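Local atomic coordinates of GARP domain-containing protein (Trypanosoma brucei brucei TREU927, PDB entry 6XZ6), a protein that serves as a trypanosome receptor for the host complement regulator factor H and increases transmission of the parasite to tsetse flies. Residues Phe166-Glu169 with Tyr170-Ala174; Leu181-Leu184 with Gln185-Thr188. One frame throughout, in Å; residues are numbered along the deposited sequence.

Contact 1: residues Phe166-Glu169 with Tyr170-Ala174; sequences FAEE and YLQEA
Glu-168 and Gln-172 lie one turn apart on a single alpha helix, and their ends meet at an angle: the carboxylate and amide planes stand 89° to each other, with OE2 of Glu-168 3.5 Å from NE2 of Gln-172. The glutamate has CG anti to the backbone N (chi1 179°) and bends at chi2. In Gln-172 CG lies beside the backbone N (chi1 -66°), over the carbonyl O of Glu-168, and the extended chain beyond it carries the amide out to the carboxylate. The acid's firmer partner is elsewhere, in a salt bridge from OE1 to Arg-159 of helix 148-161.

The next pair, Glu-169 and Glu-173, behaves differently. The Glu-173 side chain starts over the turn that holds Glu-169, but the two carboxylates keep apart, OE1 of Glu-169 being 5.1 Å from OE1 of Glu-173. Glu-169 instead divides its oxygens between Tyr-111 OH, a hydrogen bond, and Lys-33 of the bound factor H chain, a salt bridge.

On the buried side, Tyr-170 meets Ala-174, whose CB lies over one face, off the ring centre, 3.9 Å from the ring plane of Tyr-170, while Tyr-111 and Phe-115 meet this ring edge-to-face. Beneath these side chains run the i to i+4 hydrogen bonds of the helix backbone, beginning with Tyr-170 N to Phe-166 O at 2.8 Å.

Taken together, the chemistry implies a two-sided helix: aromatic packing joins one side to the rest of the receptor, and the hydrogen bond with Tyr-111 probably helps to place the carboxylate of Glu-169, whose other oxygen pairs with Lys-33 of factor H.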
loop_
_atom_site.group_PDB
_atom_site.type_symbol
_atom_site.label_atom_id
_atom_site.label_comp_id
_atom_site.label_asym_id
_atom_site.label_seq_id
_atom_site.Cartn_x
_atom_site.Cartn_y
_atom_site.Cartn_z
ATOM N N PHE A 166 8.659 4.181 -18.518
ATOM C CA PHE A 166 8.602 4.041 -17.067
ATOM C C PHE A 166 7.267 4.466 -16.459
ATOM O O PHE A 166 6.745 3.780 -15.582
ATOM C CB PHE A 166 9.755 4.813 -16.411
ATOM C CG PHE A 166 9.687 4.817 -14.900
ATOM C CD1 PHE A 166 9.124 5.890 -14.216
ATOM C CD2 PHE A 166 10.156 3.731 -14.164
ATOM C CE1 PHE A 166 9.057 5.893 -12.820
ATOM C CE2 PHE A 166 10.079 3.733 -12.770
ATOM C CZ PHE A 166 9.518 4.812 -12.109
ATOM N N ALA A 167 6.751 5.625 -16.896
ATOM C CA ALA A 167 5.477 6.200 -16.466
ATOM C C ALA A 167 4.304 5.314 -16.884
ATOM O O ALA A 167 3.354 5.186 -16.125
ATOM C CB ALA A 167 5.333 7.585 -17.044
ATOM N N GLU A 168 4.389 4.659 -18.045
ATOM C CA GLU A 168 3.379 3.711 -18.537
ATOM C C GLU A 168 3.432 2.422 -17.724
ATOM O O GLU A 168 2.384 1.919 -17.326
ATOM C CB GLU A 168 3.559 3.429 -20.050
ATOM C CG GLU A 168 2.573 2.437 -20.639
ATOM C CD GLU A 168 1.100 2.801 -20.676
ATOM O OE1 GLU A 168 0.777 4.007 -20.683
ATOM O OE2 GLU A 168 0.263 1.872 -20.724
ATOM N N GLU A 169 4.650 1.906 -17.433
ATOM C CA GLU A 169 4.821 0.711 -16.607
ATOM C C GLU A 169 4.402 1.012 -15.160
ATOM O O GLU A 169 3.780 0.161 -14.546
ATOM C CB GLU A 169 6.230 0.145 -16.745
ATOM C CG GLU A 169 6.581 -1.021 -15.836
ATOM C CD GLU A 169 8.043 -0.985 -15.430
ATOM O OE1 GLU A 169 8.423 -0.132 -14.588
ATOM O OE2 GLU A 169 8.819 -1.788 -15.994
ATOM N N TYR A 170 4.615 2.234 -14.661
ATOM C CA TYR A 170 4.115 2.609 -13.330
ATOM C C TYR A 170 2.598 2.566 -13.301
ATOM O O TYR A 170 2.054 1.979 -12.380
ATOM C CB TYR A 170 4.624 3.978 -12.838
ATOM C CG TYR A 170 4.019 4.359 -11.504
ATOM C CD1 TYR A 170 4.433 3.737 -10.324
ATOM C CD2 TYR A 170 2.966 5.260 -11.428
ATOM C CE1 TYR A 170 3.833 4.034 -9.095
ATOM C CE2 TYR A 170 2.344 5.547 -10.212
ATOM C CZ TYR A 170 2.773 4.919 -9.048
ATOM O OH TYR A 170 2.181 5.216 -7.842
ATOM N N LEU A 171 1.914 3.120 -14.312
ATOM C CA LEU A 171 0.448 3.047 -14.407
ATOM C C LEU A 171 -0.046 1.578 -14.369
ATOM O O LEU A 171 -0.950 1.266 -13.590
ATOM C CB LEU A 171 -0.074 3.764 -15.679
ATOM C CG LEU A 171 -1.570 3.602 -16.028
ATOM C CD1 LEU A 171 -2.487 4.228 -14.935
ATOM C CD2 LEU A 171 -1.882 4.166 -17.400
ATOM N N GLN A 172 0.551 0.688 -15.179
ATOM C CA GLN A 172 0.166 -0.714 -15.226
ATOM C C GLN A 172 0.252 -1.350 -13.838
ATOM O O GLN A 172 -0.709 -1.961 -13.400
ATOM C CB GLN A 172 1.005 -1.462 -16.268
ATOM C CG GLN A 172 0.755 -1.025 -17.732
ATOM C CD GLN A 172 1.651 -1.679 -18.802
ATOM O OE1 GLN A 172 2.628 -2.419 -18.525
ATOM N NE2 GLN A 172 1.332 -1.409 -20.074
ATOM N N GLU A 173 1.357 -1.121 -13.114
ATOM C CA GLU A 173 1.616 -1.608 -11.742
ATOM C C GLU A 173 0.722 -0.952 -10.711
ATOM O O GLU A 173 0.325 -1.627 -9.761
ATOM C CB GLU A 173 3.093 -1.399 -11.329
ATOM C CG GLU A 173 4.113 -2.012 -12.273
ATOM C CD GLU A 173 4.547 -3.439 -12.031
ATOM O OE1 GLU A 173 5.777 -3.681 -12.059
ATOM O OE2 GLU A 173 3.667 -4.318 -11.853
ATOM N N ALA A 174 0.446 0.368 -10.848
ATOM C CA ALA A 174 -0.415 1.108 -9.917
ATOM C C ALA A 174 -1.849 0.641 -10.038
ATOM O O ALA A 174 -2.586 0.711 -9.057
ATOM C CB ALA A 174 -0.332 2.586 -10.183
#

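Contact 2: residues Leu181-Leu184 with Gln185-Thr188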
loop_
_atom_site.group_PDB
_atom_site.type_symbol
_atom_site.label_atom_id
_atom_site.label_comp_id
_atom_site.label_asym_id
_atom_site.label_seq_id
_atom_site.Cartn_x
_atom_site.Cartn_y
_atom_site.Cartn_z
ATOM N N LEU A 181 -5.107 -3.009 -3.013
ATOM C CA LEU A 181 -5.469 -2.117 -1.919
ATOM C C LEU A 181 -6.961 -2.223 -1.614
ATOM O O LEU A 181 -7.321 -2.208 -0.451
ATOM C CB LEU A 181 -5.031 -0.668 -2.238
ATOM C CG LEU A 181 -5.254 0.423 -1.178
ATOM C CD1 LEU A 181 -4.616 0.063 0.171
ATOM C CD2 LEU A 181 -4.697 1.728 -1.655
ATOM N N GLU A 182 -7.808 -2.420 -2.639
ATOM C CA GLU A 182 -9.260 -2.601 -2.520
ATOM C C GLU A 182 -9.573 -3.933 -1.835
ATOM O O GLU A 182 -10.443 -3.983 -0.972
ATOM C CB GLU A 182 -9.893 -2.575 -3.913
ATOM C CG GLU A 182 -11.371 -2.204 -3.935
ATOM C CD GLU A 182 -12.026 -2.208 -5.311
ATOM O OE1 GLU A 182 -11.316 -2.048 -6.334
ATOM O OE2 GLU A 182 -13.269 -2.368 -5.359
ATOM N N GLU A 183 -8.848 -4.995 -2.203
ATOM C CA GLU A 183 -8.947 -6.325 -1.617
ATOM C C GLU A 183 -8.368 -6.349 -0.211
ATOM O O GLU A 183 -8.802 -7.180 0.576
ATOM C CB GLU A 183 -8.220 -7.362 -2.485
ATOM C CG GLU A 183 -8.929 -7.716 -3.780
ATOM C CD GLU A 183 -8.118 -8.597 -4.709
ATOM O OE1 GLU A 183 -8.646 -9.653 -5.135
ATOM O OE2 GLU A 183 -6.959 -8.239 -5.018
ATOM N N LEU A 184 -7.382 -5.470 0.115
ATOM C CA LEU A 184 -6.793 -5.392 1.471
ATOM C C LEU A 184 -7.858 -4.853 2.428
ATOM O O LEU A 184 -7.935 -5.287 3.576
ATOM C CB LEU A 184 -5.517 -4.491 1.524
ATOM C CG LEU A 184 -4.847 -4.266 2.919
ATOM C CD1 LEU A 184 -3.976 -5.417 3.291
ATOM C CD2 LEU A 184 -3.982 -3.027 2.929
ATOM N N GLN A 185 -8.696 -3.936 1.934
ATOM C CA GLN A 185 -9.772 -3.337 2.723
ATOM C C GLN A 185 -10.976 -4.276 2.865
ATOM O O GLN A 185 -11.564 -4.331 3.946
ATOM C CB GLN A 185 -10.140 -1.950 2.179
ATOM C CG GLN A 185 -8.883 -1.056 2.024
ATOM C CD GLN A 185 -9.156 0.284 1.401
ATOM O OE1 GLN A 185 -10.036 0.449 0.541
ATOM N NE2 GLN A 185 -8.369 1.286 1.793
ATOM N N LYS A 186 -11.279 -5.089 1.830
ATOM C CA LYS A 186 -12.379 -6.072 1.893
ATOM C C LYS A 186 -12.013 -7.168 2.902
ATOM O O LYS A 186 -12.867 -7.575 3.695
ATOM C CB LYS A 186 -12.672 -6.705 0.519
ATOM C CG LYS A 186 -13.285 -5.774 -0.523
ATOM C CD LYS A 186 -13.865 -6.554 -1.713
ATOM C CE LYS A 186 -12.935 -6.676 -2.907
ATOM N NZ LYS A 186 -12.995 -5.475 -3.779
ATOM N N ALA A 187 -10.736 -7.616 2.891
ATOM C CA ALA A 187 -10.207 -8.639 3.787
ATOM C C ALA A 187 -10.142 -8.176 5.220
ATOM O O ALA A 187 -10.347 -8.981 6.125
ATOM C CB ALA A 187 -8.850 -9.099 3.317
ATOM N N THR A 188 -9.873 -6.893 5.453
ATOM C CA THR A 188 -9.851 -6.350 6.820
ATOM C C THR A 188 -11.279 -6.328 7.390
ATOM O O THR A 188 -11.472 -6.736 8.534
ATOM C CB THR A 188 -9.094 -5.008 6.900
ATOM O OG1 THR A 188 -7.868 -5.115 6.175
ATOM C CG2 THR A 188 -8.776 -4.617 8.335
#
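Leu-184 O is gripped twice by Thr-188, which gives it both its OG1 hydrogen, at 2.6 Å from OG1 to O, and its backbone N-H, at 3.1 Å from N to O. The hydroxyl can turn back this far because OG1 stands beside the backbone N and anti to the carbonyl carbon (chi1 -46°). A buried threonine thus satisfies its hydroxyl within its own helix.

One turn apart on an exposed part of the helix, Glu-182 reaches out extended and Lys-186 curls back, bending at chi3 and chi4, to bring NZ within 3.5 Å of OE2 of Glu-182 in a rather long salt bridge. Lys-186 CG lies 3.4 Å from the carbonyl O of Glu-182. Gln-185 N is bonded to Leu-181 O at 3.3 Å.

Further out, neighbouring helices pack against the buried residues. Leu-184 meets Phe-100 of helix 67-125 and Arg-33 of helix 4-61, Thr-188 meets Val-97 and Arg-33, and Leu-181 meets Leu-29; Gln-185 and Glu-182 touch Pro-148.

Exposed Glu-182 and Lys-186 on one side, with buried Leu-181, Leu-184, Ala-187 and Thr-188 facing helices 4-61 and 67-125, make the pattern of an amphipathic helix in a long helical bundle, here that of a GARP-family protein.

Contact 1 and contact 2 follow in series along helix 165-208, the last long helix of this predominantly helical chain. Their centres are 21 Å apart and their nearest atoms about 7 Å, with no touch between them. Contact 1 lies about 23 Å from the centre of the chain, near the start of the helix, and contact 2 about 6 Å from it. Both pack against helices 4-61, 67-125 and 148-161, so one helix serves successive levels of the same bundle. The factor H chain reaches only the first of the two, consistent with ligand recognition toward one end of the rod and a setting nearer its middle that no other chain of the complex touches.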